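Local coordinates for hemolysin-like protein containing CBS domains (Oenococcus oeni, PDB 3OCO) that is of unknown function, but is a paired-CBS-domain piece of a larger membrane protein of the UPF0053 family, which may bind flavin adenine dinucleotide, at residues Glu39-Ala44 with Val77-Ile82; Leu45-Glu50 with Ser54-Thr59. One frame throughout, in Å; residues are numbered along the deposited sequence. Where two conformers were deposited one is given.

Contact 1: Glu39-Ala44 with Val77-Ile82; sequences ETIADA and VRQARI
Ile41, in the first turn of helix 41-51, reaches across to Gln79 and Ala80 on helix 73-83, and its two branches divide the work. The longer branch goes to the CB and CG methylenes of the glutamine, with Ile41 CD1 3.8 Å from Gln79 CG and the two side chains crossing at about a right angle. The gamma methyl takes the alanine, with Ile41 CG2 3.7 Å from the backbone N of Ala80 and 4.1 Å from its CB. This split follows from chi1 of -61°, which sets CG2 opposite the backbone N and CG1 opposite the carbonyl carbon. Ala80, with a single methyl, lets the isoleucine come right up to the helix backbone, and the CA atoms of Ile41 and Ala80 are 6.1 Å apart. Gln79 suits a half-covered place: its chain, bent at chi2 (66°), offers methylenes to Ile41 while its NE2 makes a weak hydrogen bond to Asp83 O.

Just before Ile41 the helix start is secured by a capping box. Thr40 OG1 accepts from Asp43 N at 3.2 Å, and Asp43 OD2 in return accepts from Thr40 N at 3.1 Å through its anti lone pair. The same OD2 is also met by Thr40 OG1, 2.7 Å away and well above the carboxylate plane, so two donors hold that oxygen.

Ile41 also packs on Ile91 and on Ile76 of helix 73-83, while Glu39, Ile41 and Ala42 are hydrogen-bonded through their backbone to Ile88, Ala86 and Asp84 in the chain that follows that helix.

Contact 2: Leu45-Glu50 with Ser54-Thr59; sequences LLLYLE and SRFPVT
The ring of Phe56 projects from strand 55-60 against helix 41-51, where Leu47 covers one of its faces. Leu47 CD2 presses closest, 3.3 Å from Phe56 CE1, a tight fit for a methyl over an aromatic carbon, and Leu47 CG stands 3.9 Å from Phe56 CZ. Leu47 extends from the helix with CG opposite its backbone N (chi1 -173°), and chi2 of 71° turns CD1 aside and leaves CD2 extended, anti to CA, where it lies over the ring; the branched end of a leucine suits such a flat surface. Phe56 points toward the helix, with CG anti to its carbonyl carbon.

Strand 35-36, helix 41-51 and strand 55-60 form a beta-alpha-beta unit of the CBS domain, and this packing lays the connecting helix against the sheet. Val35, on the neighbouring parallel strand, adds to the apolar layer by touching both Leu47 and Phe56.

The next residue, Tyr48, meets the ring obliquely through its base: its CA is 4.0 Å from Phe56 CE2 and its CB 4.2 Å. Its own ring runs on instead toward Asn73 of its own chain and Asn73 of the second subunit; a long aromatic side chain suits a place where it can touch both.

Contact 2 is nested within the loop closed by contact 1, and helix 41-51 serves both: its first turn meets helix 73-83, while its later part packs on strand 55-60. Their centres lie about 10 Å apart, on the same side of the chain's centre. They join directly where Ala80 CB meets Leu45 CD2 at 4.1 Å and where Val77 packs on Tyr48. All four segments belong to the first of the two CBS domains, where helix 41-51 packs on both the three-stranded sheet and helix 73-83. Both contacts also reach the second subunit: Leu49 of one chain packs on Val77, Arg78 and Arg81 of the other, placing this helix pair at the dimer interface.

Contact 1: Glu39-Ala44 with Val77-Ile82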
ATOM      1  N   GLU A  39       9.199  15.198 -16.638  1.00 36.50           N
ATOM      2  CA  GLU A  39      10.212  15.203 -15.595  1.00 32.24           C
ATOM      3  C   GLU A  39      11.017  13.923 -15.710  1.00 30.85           C
ATOM      4  O   GLU A  39      10.560  12.941 -16.298  1.00 31.78           O
ATOM      5  CB  GLU A  39       9.595  15.369 -14.213  1.00 40.39           C
ATOM      6  CG  GLU A  39       9.950  16.708 -13.582  1.00 54.63           C
ATOM      7  CD  GLU A  39       8.742  17.434 -13.019  1.00 66.73           C
ATOM      8  OE1 GLU A  39       7.835  16.765 -12.472  1.00 62.75           O
ATOM      9  OE2 GLU A  39       8.703  18.681 -13.121  1.00 74.00           O
ATOM     10  N   THR A  40      12.237  13.953 -15.189  1.00 26.17           N
ATOM     11  CA  THR A  40      13.111  12.795 -15.239  1.00 26.98           C
ATOM     12  C   THR A  40      12.880  11.901 -14.028  1.00 32.72           C
ATOM     13  O   THR A  40      12.338  12.330 -13.012  1.00 27.45           O
ATOM     14  CB  THR A  40      14.545  13.223 -15.172  1.00 26.35           C
ATOM     15  OG1 THR A  40      14.744  13.890 -13.922  1.00 29.20           O
ATOM     16  CG2 THR A  40      14.870  14.189 -16.326  1.00 20.47           C
ATOM     17  N   ILE A  41      13.324  10.658 -14.139  1.00 33.15           N
ATOM     18  CA  ILE A  41      13.185   9.723 -13.055  1.00 29.21           C
ATOM     19  C   ILE A  41      13.864  10.299 -11.838  1.00 27.61           C
ATOM     20  O   ILE A  41      13.322  10.262 -10.744  1.00 33.80           O
ATOM     21  CB  ILE A  41      13.817   8.401 -13.407  1.00 31.53           C
ATOM     22  CG1 ILE A  41      13.126   7.809 -14.633  1.00 35.48           C
ATOM     23  CG2 ILE A  41      13.735   7.446 -12.218  1.00 23.99           C
ATOM     24  CD1 ILE A  41      11.922   6.980 -14.303  1.00 39.21           C
ATOM     25  N   ALA A  42      15.042  10.865 -12.036  1.00 26.52           N
ATOM     26  CA  ALA A  42      15.791  11.456 -10.933  1.00 29.36           C
ATOM     27  C   ALA A  42      14.966  12.469 -10.166  1.00 35.28           C
ATOM     28  O   ALA A  42      15.152  12.634  -8.964  1.00 41.59           O
ATOM     29  CB  ALA A  42      17.064  12.104 -11.444  1.00 28.86           C
ATOM     30  N   ASP A  43      14.065  13.154 -10.868  1.00 34.39           N
ATOM     31  CA  ASP A  43      13.166  14.120 -10.239  1.00 39.52           C
ATOM     32  C   ASP A  43      12.120  13.406  -9.398  1.00 38.26           C
ATOM     33  O   ASP A  43      11.869  13.770  -8.249  1.00 35.97           O
ATOM     34  CB  ASP A  43      12.444  14.956 -11.296  1.00 47.17           C
ATOM     35  CG  ASP A  43      13.347  15.981 -11.951  1.00 58.14           C
ATOM     36  OD1 ASP A  43      14.048  16.711 -11.216  1.00 51.37           O
ATOM     37  OD2 ASP A  43      13.338  16.063 -13.203  1.00 69.61           O
ATOM     38  N   ALA A  44      11.481  12.418 -10.009  1.00 24.50           N
ATOM     39  CA  ALA A  44      10.526  11.581  -9.320  1.00 28.98           C
ATOM     40  C   ALA A  44      11.128  10.950  -8.044  1.00 28.71           C
ATOM     41  O   ALA A  44      10.492  10.949  -7.001  1.00 31.24           O
ATOM     42  CB  ALA A  44      10.002  10.509 -10.266  1.00 25.42           C
ATOM     43  N   VAL A  77      12.493   3.876  -8.182  1.00 18.42           N
ATOM     44  CA  VAL A  77      13.782   3.566  -7.570  1.00  9.37           C
ATOM     45  C   VAL A  77      14.557   2.560  -8.404  1.00 20.89           C
ATOM     46  O   VAL A  77      15.780   2.637  -8.492  1.00 32.05           O
ATOM     47  CB  VAL A  77      13.726   3.163  -6.038  1.00 26.02           C
ATOM     48  CG1 VAL A  77      12.375   3.435  -5.436  1.00 15.71           C
ATOM     49  CG2 VAL A  77      14.193   1.722  -5.807  1.00 22.60           C
ATOM     50  N   ARG A  78      13.848   1.622  -9.019  1.00 25.90           N
ATOM     51  CA  ARG A  78      14.497   0.670  -9.902  1.00 26.21           C
ATOM     52  C   ARG A  78      15.155   1.333 -11.108  1.00 34.57           C
ATOM     53  O   ARG A  78      16.305   1.040 -11.438  1.00 43.12           O
ATOM     54  CB  ARG A  78      13.508  -0.349 -10.416  1.00 24.26           C
ATOM     55  CG  ARG A  78      14.139  -1.201 -11.489  1.00 31.48           C
ATOM     56  CD  ARG A  78      13.259  -2.357 -11.825  1.00 40.25           C
ATOM     57  NE  ARG A  78      11.923  -1.877 -12.141  1.00 46.96           N
ATOM     58  CZ  ARG A  78      10.922  -2.653 -12.540  1.00 47.53           C
ATOM     59  NH1 ARG A  78      11.098  -3.970 -12.668  1.00 43.14           N
ATOM     60  NH2 ARG A  78       9.741  -2.103 -12.800  1.00 35.14           N
ATOM     61  N   GLN A  79      14.424   2.213 -11.789  1.00 23.60           N
ATOM     62  CA  GLN A  79      14.963   2.837 -13.007  1.00 23.27           C
ATOM     63  C   GLN A  79      16.097   3.836 -12.746  1.00 24.51           C
ATOM     64  O   GLN A  79      17.029   3.935 -13.552  1.00 28.19           O
ATOM     65  CB  GLN A  79      13.848   3.476 -13.838  1.00 31.52           C
ATOM     66  CG  GLN A  79      14.339   4.159 -15.073  1.00 34.47           C
ATOM     67  CD  GLN A  79      14.936   3.200 -16.069  1.00 36.05           C
ATOM     68  OE1 GLN A  79      14.582   2.011 -16.111  1.00 41.31           O
ATOM     69  NE2 GLN A  79      15.849   3.714 -16.897  1.00 31.29           N
ATOM     70  N   ALA A  80      16.032   4.557 -11.619  1.00 22.43           N
ATOM     71  CA  ALA A  80      17.105   5.484 -11.225  1.00 24.85           C
ATOM     72  C   ALA A  80      18.482   4.816 -11.168  1.00 32.31           C
ATOM     73  O   ALA A  80      19.496   5.423 -11.510  1.00 25.95           O
ATOM     74  CB  ALA A  80      16.788   6.126  -9.891  1.00 30.32           C
ATOM     75  N   ARG A  81      18.511   3.565 -10.721  1.00 31.60           N
ATOM     76  CA  ARG A  81      19.745   2.803 -10.697  1.00 30.75           C
ATOM     77  C   ARG A  81      20.217   2.532 -12.122  1.00 32.77           C
ATOM     78  O   ARG A  81      21.402   2.325 -12.366  1.00 30.17           O
ATOM     79  CB  ARG A  81      19.543   1.495  -9.928  1.00 25.75           C
ATOM     80  CG  ARG A  81      19.393   1.710  -8.415  1.00 29.79           C
ATOM     81  CD  ARG A  81      18.700   0.541  -7.733  1.00 32.36           C
ATOM     82  NE  ARG A  81      19.119  -0.745  -8.289  1.00 30.30           N
ATOM     83  CZ  ARG A  81      20.161  -1.461  -7.868  1.00 34.58           C
ATOM     84  NH1 ARG A  81      20.921  -1.046  -6.845  1.00 25.87           N
ATOM     85  NH2 ARG A  81      20.434  -2.609  -8.475  1.00 32.37           N
ATOM     86  N   ILE A  82      19.291   2.530 -13.072  1.00 26.38           N
ATOM     87  CA  ILE A  82      19.673   2.220 -14.440  1.00 32.53           C
ATOM     88  C   ILE A  82      19.992   3.479 -15.254  1.00 39.12           C
ATOM     89  O   ILE A  82      21.075   3.598 -15.812  1.00 42.28           O
ATOM     90  CB  ILE A  82      18.614   1.369 -15.134  1.00 31.85           C
ATOM     91  CG1 ILE A  82      18.461   0.048 -14.391  1.00 29.01           C
ATOM     92  CG2 ILE A  82      18.975   1.141 -16.602  1.00 30.18           C
ATOM     93  CD1 ILE A  82      17.412  -0.851 -14.994  1.00 35.68           C
TER

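Contact 2: Leu45-Glu50 with Ser54-Thr59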
ATOM      1  N   LEU A  45      12.352  10.429  -8.134  1.00 26.50           N
ATOM      2  CA  LEU A  45      13.014   9.810  -6.996  1.00 23.65           C
ATOM      3  C   LEU A  45      13.099  10.760  -5.814  1.00 30.38           C
ATOM      4  O   LEU A  45      12.715  10.404  -4.709  1.00 31.48           O
ATOM      5  CB  LEU A  45      14.423   9.336  -7.345  1.00 24.27           C
ATOM      6  CG  LEU A  45      15.160   8.751  -6.110  1.00 28.79           C
ATOM      7  CD1 LEU A  45      14.384   7.560  -5.563  1.00 21.52           C
ATOM      8  CD2 LEU A  45      16.622   8.354  -6.395  1.00 19.48           C
ATOM      9  N   LEU A  46      13.615  11.964  -6.041  1.00 25.73           N
ATOM     10  CA  LEU A  46      13.712  12.961  -4.981  1.00 24.62           C
ATOM     11  C   LEU A  46      12.356  13.356  -4.418  1.00 36.19           C
ATOM     12  O   LEU A  46      12.237  13.691  -3.232  1.00 37.17           O
ATOM     13  CB  LEU A  46      14.440  14.207  -5.471  1.00 29.22           C
ATOM     14  CG  LEU A  46      15.881  13.979  -5.909  1.00 43.09           C
ATOM     15  CD1 LEU A  46      16.451  15.270  -6.497  1.00 41.62           C
ATOM     16  CD2 LEU A  46      16.740  13.427  -4.735  1.00 18.55           C
ATOM     17  N   LEU A  47      11.331  13.342  -5.265  1.00 32.44           N
ATOM     18  CA  LEU A  47      10.002  13.658  -4.770  1.00 29.65           C
ATOM     19  C   LEU A  47       9.518  12.558  -3.801  1.00 25.19           C
ATOM     20  O   LEU A  47       9.022  12.841  -2.710  1.00 28.34           O
ATOM     21  CB  LEU A  47       9.006  13.872  -5.920  1.00 23.74           C
ATOM     22  CG  LEU A  47       7.642  14.375  -5.414  1.00 34.92           C
ATOM     23  CD1 LEU A  47       7.755  15.817  -4.919  1.00 32.96           C
ATOM     24  CD2 LEU A  47       6.562  14.271  -6.477  1.00 44.16           C
ATOM     25  N   TYR A  48       9.656  11.307  -4.222  1.00 25.68           N
ATOM     26  CA  TYR A  48       9.244  10.171  -3.406  1.00 27.23           C
ATOM     27  C   TYR A  48       9.919  10.247  -2.030  1.00 24.05           C
ATOM     28  O   TYR A  48       9.258  10.155  -0.999  1.00 28.71           O
ATOM     29  CB  TYR A  48       9.566   8.853  -4.134  1.00 23.31           C
ATOM     30  CG  TYR A  48       9.557   7.634  -3.237  1.00 34.38           C
ATOM     31  CD1 TYR A  48       8.399   7.243  -2.570  1.00 30.77           C
ATOM     32  CD2 TYR A  48      10.703   6.870  -3.059  1.00 31.34           C
ATOM     33  CE1 TYR A  48       8.389   6.131  -1.747  1.00 34.62           C
ATOM     34  CE2 TYR A  48      10.697   5.761  -2.238  1.00 26.86           C
ATOM     35  CZ  TYR A  48       9.539   5.394  -1.587  1.00 34.09           C
ATOM     36  OH  TYR A  48       9.537   4.292  -0.760  1.00 36.67           O
ATOM     37  N   LEU A  49      11.227  10.476  -2.028  1.00 22.25           N
ATOM     38  CA  LEU A  49      12.022  10.486  -0.799  1.00 30.63           C
ATOM     39  C   LEU A  49      11.576  11.574   0.151  1.00 30.81           C
ATOM     40  O   LEU A  49      11.755  11.469   1.364  1.00 34.93           O
ATOM     41  CB  LEU A  49      13.511  10.644  -1.128  1.00 25.86           C
ATOM     42  CG  LEU A  49      14.120   9.362  -1.687  1.00 28.29           C
ATOM     43  CD1 LEU A  49      15.535   9.564  -2.138  1.00 28.59           C
ATOM     44  CD2 LEU A  49      14.071   8.287  -0.619  1.00 36.82           C
ATOM     45  N   GLU A  50      10.985  12.616  -0.411  1.00 31.39           N
ATOM     46  CA  GLU A  50      10.506  13.746   0.364  1.00 31.95           C
ATOM     47  C   GLU A  50       9.066  13.559   0.861  1.00 32.36           C
ATOM     48  O   GLU A  50       8.717  14.015   1.953  1.00 31.93           O
ATOM     49  CB  GLU A  50      10.607  15.017  -0.481  1.00 36.03           C
ATOM     50  CG  GLU A  50      10.114  16.279   0.204  1.00 36.23           C
ATOM     51  CD  GLU A  50      10.971  16.694   1.398  1.00 42.29           C
ATOM     52  OE1 GLU A  50      12.011  16.048   1.657  1.00 43.26           O
ATOM     53  OE2 GLU A  50      10.597  17.677   2.073  1.00 42.71           O
ATOM     54  N   SER A  54       3.420   6.240  -2.487  1.00 24.43           N
ATOM     55  CA  SER A  54       3.980   5.211  -3.346  1.00 25.68           C
ATOM     56  C   SER A  54       3.537   5.360  -4.797  1.00 32.72           C
ATOM     57  O   SER A  54       4.136   4.775  -5.705  1.00 35.75           O
ATOM     58  CB  SER A  54       3.621   3.825  -2.821  1.00 27.49           C
ATOM     59  OG  SER A  54       2.226   3.653  -2.794  1.00 23.91           O
ATOM     60  N   ARG A  55       2.481   6.131  -5.013  1.00 34.02           N
ATOM     61  CA  ARG A  55       1.982   6.381  -6.366  1.00 37.42           C
ATOM     62  C   ARG A  55       1.718   7.851  -6.624  1.00 31.85           C
ATOM     63  O   ARG A  55       1.015   8.503  -5.852  1.00 25.87           O
ATOM     64  CB  ARG A  55       0.707   5.595  -6.624  1.00 41.33           C
ATOM     65  CG  ARG A  55       0.892   4.120  -6.442  1.00 44.69           C
ATOM     66  CD  ARG A  55      -0.345   3.398  -6.846  1.00 44.65           C
ATOM     67  NE  ARG A  55      -0.177   1.964  -6.723  1.00 46.60           N
ATOM     68  CZ  ARG A  55      -0.702   1.247  -5.740  1.00 49.45           C
ATOM     69  NH1 ARG A  55      -1.428   1.857  -4.808  1.00 51.13           N
ATOM     70  NH2 ARG A  55      -0.513  -0.069  -5.707  1.00 44.43           N
ATOM     71  N   PHE A  56       2.290   8.360  -7.711  1.00 26.67           N
ATOM     72  CA  PHE A  56       2.113   9.757  -8.095  1.00 29.01           C
ATOM     73  C   PHE A  56       1.396   9.862  -9.421  1.00 32.06           C
ATOM     74  O   PHE A  56       1.878   9.358 -10.438  1.00 27.56           O
ATOM     75  CB  PHE A  56       3.461  10.454  -8.239  1.00 30.61           C
ATOM     76  CG  PHE A  56       4.149  10.724  -6.939  1.00 39.42           C
ATOM     77  CD1 PHE A  56       3.860  11.869  -6.213  1.00 46.50           C
ATOM     78  CD2 PHE A  56       5.097   9.841  -6.444  1.00 46.22           C
ATOM     79  CE1 PHE A  56       4.502  12.124  -5.003  1.00 47.05           C
ATOM     80  CE2 PHE A  56       5.741  10.090  -5.239  1.00 44.75           C
ATOM     81  CZ  PHE A  56       5.442  11.239  -4.520  1.00 43.25           C
ATOM     82  N   PRO A  57       0.244  10.534  -9.418  1.00 40.09           N
ATOM     83  CA  PRO A  57      -0.414  10.943 -10.657  1.00 33.63           C
ATOM     84  C   PRO A  57       0.573  11.696 -11.537  1.00 25.53           C
ATOM     85  O   PRO A  57       1.341  12.550 -11.037  1.00 22.61           O
ATOM     86  CB  PRO A  57      -1.490  11.904 -10.168  1.00 38.09           C
ATOM     87  CG  PRO A  57      -1.731  11.515  -8.749  1.00 37.36           C
ATOM     88  CD  PRO A  57      -0.404  11.108  -8.227  1.00 35.29           C
ATOM     89  N   VAL A  58       0.602  11.333 -12.817  1.00 17.58           N
ATOM     90  CA  VAL A  58       1.427  12.002 -13.814  0.60 22.35           C
ATOM     91  C   VAL A  58       0.581  13.005 -14.626  1.00 31.82           C
ATOM     92  O   VAL A  58      -0.424  12.619 -15.206  1.00 33.40           O
ATOM     93  CB  VAL A  58       2.056  10.972 -14.775  0.60 23.92           C
ATOM     94  CG1 VAL A  58       2.740  11.669 -15.943  0.60 27.73           C
ATOM     95  CG2 VAL A  58       3.036  10.060 -14.026  0.60 21.07           C
ATOM     96  N   THR A  59       0.983  14.279 -14.659  1.00 29.96           N
ATOM     97  CA  THR A  59       0.264  15.301 -15.417  1.00 35.37           C
ATOM     98  C   THR A  59       0.844  15.478 -16.815  1.00 38.16           C
ATOM     99  O   THR A  59       2.031  15.252 -17.046  1.00 48.69           O
ATOM    100  CB  THR A  59       0.299  16.688 -14.720  1.00 29.02           C
ATOM    101  OG1 THR A  59       1.632  17.208 -14.718  1.00 30.84           O
ATOM    102  CG2 THR A  59      -0.183  16.600 -13.300  1.00 30.40           C
TER